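Local coordinates for protein monalysin (Pseudomonas entomophila, PDB 4MKO) that forms beta-barrel pores in host cell membranes as a secreted cytolytic and hemolytic toxin, damaging the intestine of infected Drosophila, at residues G49-Q60 / Y141-T152. Residues are numbered along the deposited sequence; the frame is centred on the assembly and turned at random.
Sequences GTYTRPVFAYLQ and YQVVLVYAHNAT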
loop_
_atom_site.group_PDB
_atom_site.type_symbol
_atom_site.label_atom_id
_atom_site.label_comp_id
_atom_site.label_asym_id
_atom_site.label_seq_id
_atom_site.Cartn_x
_atom_site.Cartn_y
_atom_site.Cartn_z
ATOM N N GLY A 49 -16.325 8.755 8.878
ATOM C CA GLY A 49 -15.288 9.773 8.993
ATOM C C GLY A 49 -14.012 9.035 9.334
ATOM O O GLY A 49 -13.912 8.450 10.417
ATOM N N THR A 50 -13.043 9.047 8.411
ATOM C CA THR A 50 -11.837 8.224 8.530
ATOM C C THR A 50 -10.532 8.978 8.464
ATOM O O THR A 50 -10.347 9.798 7.566
ATOM C CB THR A 50 -11.888 7.139 7.443
ATOM O OG1 THR A 50 -13.142 6.454 7.477
ATOM C CG2 THR A 50 -10.722 6.147 7.515
ATOM N N TYR A 51 -9.593 8.649 9.373
ATOM C CA TYR A 51 -8.241 9.196 9.321
ATOM C C TYR A 51 -7.444 8.214 8.462
ATOM O O TYR A 51 -7.550 6.999 8.674
ATOM C CB TYR A 51 -7.597 9.281 10.718
ATOM C CG TYR A 51 -8.221 10.309 11.640
ATOM C CD1 TYR A 51 -9.288 9.974 12.473
ATOM C CD2 TYR A 51 -7.727 11.613 11.699
ATOM C CE1 TYR A 51 -9.859 10.916 13.334
ATOM C CE2 TYR A 51 -8.302 12.568 12.540
ATOM C CZ TYR A 51 -9.361 12.211 13.363
ATOM O OH TYR A 51 -9.909 13.152 14.197
ATOM N N THR A 52 -6.664 8.721 7.497
ATOM C CA THR A 52 -5.844 7.859 6.640
ATOM C C THR A 52 -4.438 8.392 6.573
ATOM O O THR A 52 -4.259 9.594 6.453
ATOM C CB THR A 52 -6.449 7.808 5.208
ATOM O OG1 THR A 52 -7.712 7.167 5.264
ATOM C CG2 THR A 52 -5.550 7.071 4.195
ATOM N N ARG A 53 -3.428 7.503 6.592
ATOM C CA ARG A 53 -2.052 7.936 6.358
ATOM C C ARG A 53 -1.311 6.822 5.633
ATOM O O ARG A 53 -1.625 5.651 5.866
ATOM C CB ARG A 53 -1.316 8.346 7.660
ATOM C CG ARG A 53 -1.169 7.220 8.695
ATOM C CD ARG A 53 0.042 7.473 9.602
ATOM N NE ARG A 53 1.293 7.325 8.845
ATOM C CZ ARG A 53 2.502 7.687 9.273
ATOM N NH1 ARG A 53 2.657 8.233 10.481
ATOM N NH2 ARG A 53 3.562 7.510 8.501
ATOM N N PRO A 54 -0.313 7.149 4.781
ATOM C CA PRO A 54 0.500 6.069 4.183
ATOM C C PRO A 54 1.364 5.482 5.285
ATOM O O PRO A 54 1.790 6.224 6.177
ATOM C CB PRO A 54 1.399 6.797 3.144
ATOM C CG PRO A 54 0.948 8.241 3.126
ATOM C CD PRO A 54 0.215 8.488 4.427
ATOM N N VAL A 55 1.653 4.171 5.230
ATOM C CA VAL A 55 2.506 3.570 6.269
ATOM C C VAL A 55 3.619 2.687 5.717
ATOM O O VAL A 55 4.604 2.443 6.421
ATOM C CB VAL A 55 1.695 2.800 7.355
ATOM C CG1 VAL A 55 0.906 3.768 8.253
ATOM C CG2 VAL A 55 0.778 1.718 6.743
ATOM N N PHE A 56 3.409 2.110 4.526
ATOM C CA PHE A 56 4.393 1.160 4.007
ATOM C C PHE A 56 4.341 1.115 2.499
ATOM O O PHE A 56 3.351 1.508 1.891
ATOM C CB PHE A 56 4.076 -0.237 4.598
ATOM C CG PHE A 56 5.278 -1.160 4.701
ATOM C CD1 PHE A 56 6.181 -1.034 5.751
ATOM C CD2 PHE A 56 5.479 -2.174 3.775
ATOM C CE1 PHE A 56 7.295 -1.875 5.843
ATOM C CE2 PHE A 56 6.581 -3.030 3.879
ATOM C CZ PHE A 56 7.485 -2.868 4.908
ATOM N N ALA A 57 5.417 0.650 1.889
ATOM C CA ALA A 57 5.437 0.467 0.433
ATOM C C ALA A 57 6.218 -0.785 0.194
ATOM O O ALA A 57 7.251 -0.981 0.839
ATOM C CB ALA A 57 6.086 1.649 -0.260
ATOM N N TYR A 58 5.710 -1.670 -0.667
ATOM C CA TYR A 58 6.457 -2.907 -0.900
ATOM C C TYR A 58 6.341 -3.365 -2.336
ATOM O O TYR A 58 5.507 -2.854 -3.087
ATOM C CB TYR A 58 6.089 -4.016 0.104
ATOM C CG TYR A 58 4.717 -4.603 -0.110
ATOM C CD1 TYR A 58 3.586 -4.002 0.439
ATOM C CD2 TYR A 58 4.549 -5.795 -0.811
ATOM C CE1 TYR A 58 2.321 -4.555 0.268
ATOM C CE2 TYR A 58 3.285 -6.357 -0.988
ATOM C CZ TYR A 58 2.174 -5.723 -0.455
ATOM O OH TYR A 58 0.926 -6.250 -0.602
ATOM N N LEU A 59 7.164 -4.341 -2.704
ATOM C CA LEU A 59 7.175 -4.873 -4.063
ATOM C C LEU A 59 6.353 -6.152 -4.101
ATOM O O LEU A 59 6.659 -7.121 -3.384
ATOM C CB LEU A 59 8.626 -5.149 -4.482
ATOM C CG LEU A 59 9.511 -3.924 -4.741
ATOM C CD1 LEU A 59 10.920 -4.352 -5.104
ATOM C CD2 LEU A 59 8.926 -3.044 -5.831
ATOM N N GLN A 60 5.281 -6.149 -4.894
ATOM C CA GLN A 60 4.460 -7.349 -4.990
ATOM C C GLN A 60 4.786 -8.087 -6.278
ATOM O O GLN A 60 5.010 -7.477 -7.320
ATOM C CB GLN A 60 2.965 -7.048 -4.848
ATOM C CG GLN A 60 2.260 -6.627 -6.126
ATOM C CD GLN A 60 0.762 -6.516 -5.940
ATOM O OE1 GLN A 60 0.207 -6.743 -4.846
ATOM N NE2 GLN A 60 0.085 -6.091 -6.995
ATOM N N TYR A 141 8.325 -7.083 -10.353
ATOM C CA TYR A 141 7.482 -6.709 -9.211
ATOM C C TYR A 141 6.826 -5.372 -9.493
ATOM O O TYR A 141 7.355 -4.601 -10.292
ATOM C CB TYR A 141 8.330 -6.529 -7.939
ATOM C CG TYR A 141 9.259 -7.670 -7.606
ATOM C CD1 TYR A 141 8.841 -8.724 -6.796
ATOM C CD2 TYR A 141 10.575 -7.680 -8.067
ATOM C CE1 TYR A 141 9.709 -9.769 -6.466
ATOM C CE2 TYR A 141 11.447 -8.721 -7.748
ATOM C CZ TYR A 141 11.022 -9.744 -6.918
ATOM O OH TYR A 141 11.901 -10.758 -6.604
ATOM N N GLN A 142 5.705 -5.071 -8.819
ATOM C CA GLN A 142 5.053 -3.755 -8.920
ATOM C C GLN A 142 5.003 -3.141 -7.515
ATOM O O GLN A 142 4.734 -3.848 -6.538
ATOM C CB GLN A 142 3.639 -3.845 -9.493
ATOM C CG GLN A 142 3.010 -2.467 -9.768
ATOM C CD GLN A 142 1.699 -2.485 -10.510
ATOM O OE1 GLN A 142 1.108 -3.538 -10.792
ATOM N NE2 GLN A 142 1.223 -1.303 -10.852
ATOM N N VAL A 143 5.217 -1.823 -7.439
ATOM C CA VAL A 143 5.171 -1.092 -6.161
ATOM C C VAL A 143 3.742 -1.020 -5.656
ATOM O O VAL A 143 2.824 -0.597 -6.380
ATOM C CB VAL A 143 5.788 0.334 -6.287
ATOM C CG1 VAL A 143 5.567 1.147 -5.011
ATOM C CG2 VAL A 143 7.276 0.275 -6.661
ATOM N N VAL A 144 3.574 -1.385 -4.382
ATOM C CA VAL A 144 2.305 -1.300 -3.659
ATOM C C VAL A 144 2.442 -0.238 -2.572
ATOM O O VAL A 144 3.422 -0.238 -1.811
ATOM C CB VAL A 144 1.895 -2.650 -3.044
ATOM C CG1 VAL A 144 0.660 -2.497 -2.154
ATOM C CG2 VAL A 144 1.634 -3.697 -4.126
ATOM N N LEU A 145 1.454 0.661 -2.500
ATOM C CA LEU A 145 1.369 1.703 -1.486
ATOM C C LEU A 145 0.359 1.252 -0.455
ATOM O O LEU A 145 -0.782 0.941 -0.797
ATOM C CB LEU A 145 0.978 3.077 -2.086
ATOM C CG LEU A 145 1.909 3.593 -3.193
ATOM C CD1 LEU A 145 1.295 4.803 -3.926
ATOM C CD2 LEU A 145 3.328 3.909 -2.646
ATOM N N VAL A 146 0.794 1.185 0.808
ATOM C CA VAL A 146 -0.028 0.719 1.934
ATOM C C VAL A 146 -0.407 1.864 2.858
ATOM O O VAL A 146 0.458 2.643 3.280
ATOM C CB VAL A 146 0.671 -0.427 2.719
ATOM C CG1 VAL A 146 -0.245 -0.978 3.819
ATOM C CG2 VAL A 146 1.111 -1.555 1.772
ATOM N N TYR A 147 -1.700 1.913 3.224
ATOM C CA TYR A 147 -2.265 2.959 4.081
ATOM C C TYR A 147 -2.895 2.375 5.332
ATOM O O TYR A 147 -3.453 1.271 5.285
ATOM C CB TYR A 147 -3.345 3.760 3.287
ATOM C CG TYR A 147 -2.774 4.368 2.030
ATOM C CD1 TYR A 147 -2.650 3.614 0.864
ATOM C CD2 TYR A 147 -2.217 5.645 2.042
ATOM C CE1 TYR A 147 -2.036 4.134 -0.270
ATOM C CE2 TYR A 147 -1.618 6.185 0.904
ATOM C CZ TYR A 147 -1.511 5.413 -0.244
ATOM O OH TYR A 147 -0.928 5.921 -1.377
ATOM N N ALA A 148 -2.791 3.113 6.445
ATOM C CA ALA A 148 -3.457 2.747 7.695
ATOM C C ALA A 148 -4.652 3.688 7.830
ATOM O O ALA A 148 -4.580 4.867 7.443
ATOM C CB ALA A 148 -2.521 2.911 8.891
ATOM N N HIS A 149 -5.749 3.162 8.371
ATOM C CA HIS A 149 -6.965 3.928 8.488
ATOM C C HIS A 149 -7.595 3.737 9.856
ATOM O O HIS A 149 -7.541 2.640 10.414
ATOM C CB HIS A 149 -7.989 3.393 7.461
ATOM C CG HIS A 149 -7.524 3.344 6.038
ATOM N ND1 HIS A 149 -7.679 4.425 5.194
ATOM C CD2 HIS A 149 -6.898 2.353 5.368
ATOM C CE1 HIS A 149 -7.177 4.045 4.029
ATOM N NE2 HIS A 149 -6.691 2.812 4.088
ATOM N N ASN A 150 -8.240 4.789 10.356
ATOM C CA ASN A 150 -9.090 4.732 11.534
ATOM C C ASN A 150 -10.445 5.252 11.062
ATOM O O ASN A 150 -10.611 6.467 10.920
ATOM C CB ASN A 150 -8.591 5.557 12.737
ATOM C CG ASN A 150 -9.675 5.639 13.821
ATOM O OD1 ASN A 150 -10.752 5.033 13.700
ATOM N ND2 ASN A 150 -9.445 6.386 14.885
ATOM N N ALA A 151 -11.367 4.338 10.762
ATOM C CA ALA A 151 -12.739 4.665 10.360
ATOM C C ALA A 151 -13.485 4.829 11.676
ATOM O O ALA A 151 -13.817 3.840 12.350
ATOM C CB ALA A 151 -13.327 3.542 9.508
ATOM N N THR A 152 -13.636 6.095 12.095
ATOM C CA THR A 152 -14.239 6.432 13.394
ATOM C C THR A 152 -15.699 5.937 13.469
ATOM O O THR A 152 -16.436 5.973 12.476
ATOM C CB THR A 152 -14.043 7.921 13.759
ATOM O OG1 THR A 152 -14.904 8.747 12.976
ATOM C CG2 THR A 152 -12.582 8.380 13.631
HETATM O O HOH W 1 -17.831 8.133 11.223
HETATM O O HOH W 2 0.854 -6.015 -9.701
#
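Tyr58 CG sits between its backbone N and carbonyl carbon (chi1 71°), which brings the ring over Val144 on strand 141-151. Val144 CB lies over one ring face, in a CH-pi contact 4.0 Å from the centroid of the Tyr58 ring. Val146 CG2 touches the ring edge in its plane, 3.6 Å from Tyr58 CE1. Trp201 and Val204 of helix 201-211 also pack on Tyr58. Gln60 CG takes the same kind of torsion (chi1 85°). The Gln60 side chain, extended beyond CG, crosses that of Val144 at about a right angle and runs past Val144 CG2, which is 3.4 Å from Gln60 OE1. A water bridges Gln60 NE2 and Gln142 OE1.

The strands are antiparallel neighbours in the long, twisted sheet of this aerolysin-like toxin. Strand 29-43 pairs with the other edge of 49-60. A classic beta bulge at Val55 and Phe56 shifts the register by one. Val146 O accepts from both residues, at 2.8 Å from Val55 N and 3.2 Å from Phe56 N. Val55 CG1 packs on Ala148 CB at 3.6 Å.

Beyond the bulge, Thr52 and His149 lie side by side on the same sheet face. Thr52 OG1 and His149 ND1 share a hydrogen bond of 2.7 Å at the imidazole edge. His149 NE2 bonds to Ser180 OG, so both ring nitrogens are engaged. Gly49 O accepts from Thr152 N and, at 2.8 Å, from Thr152 OG1.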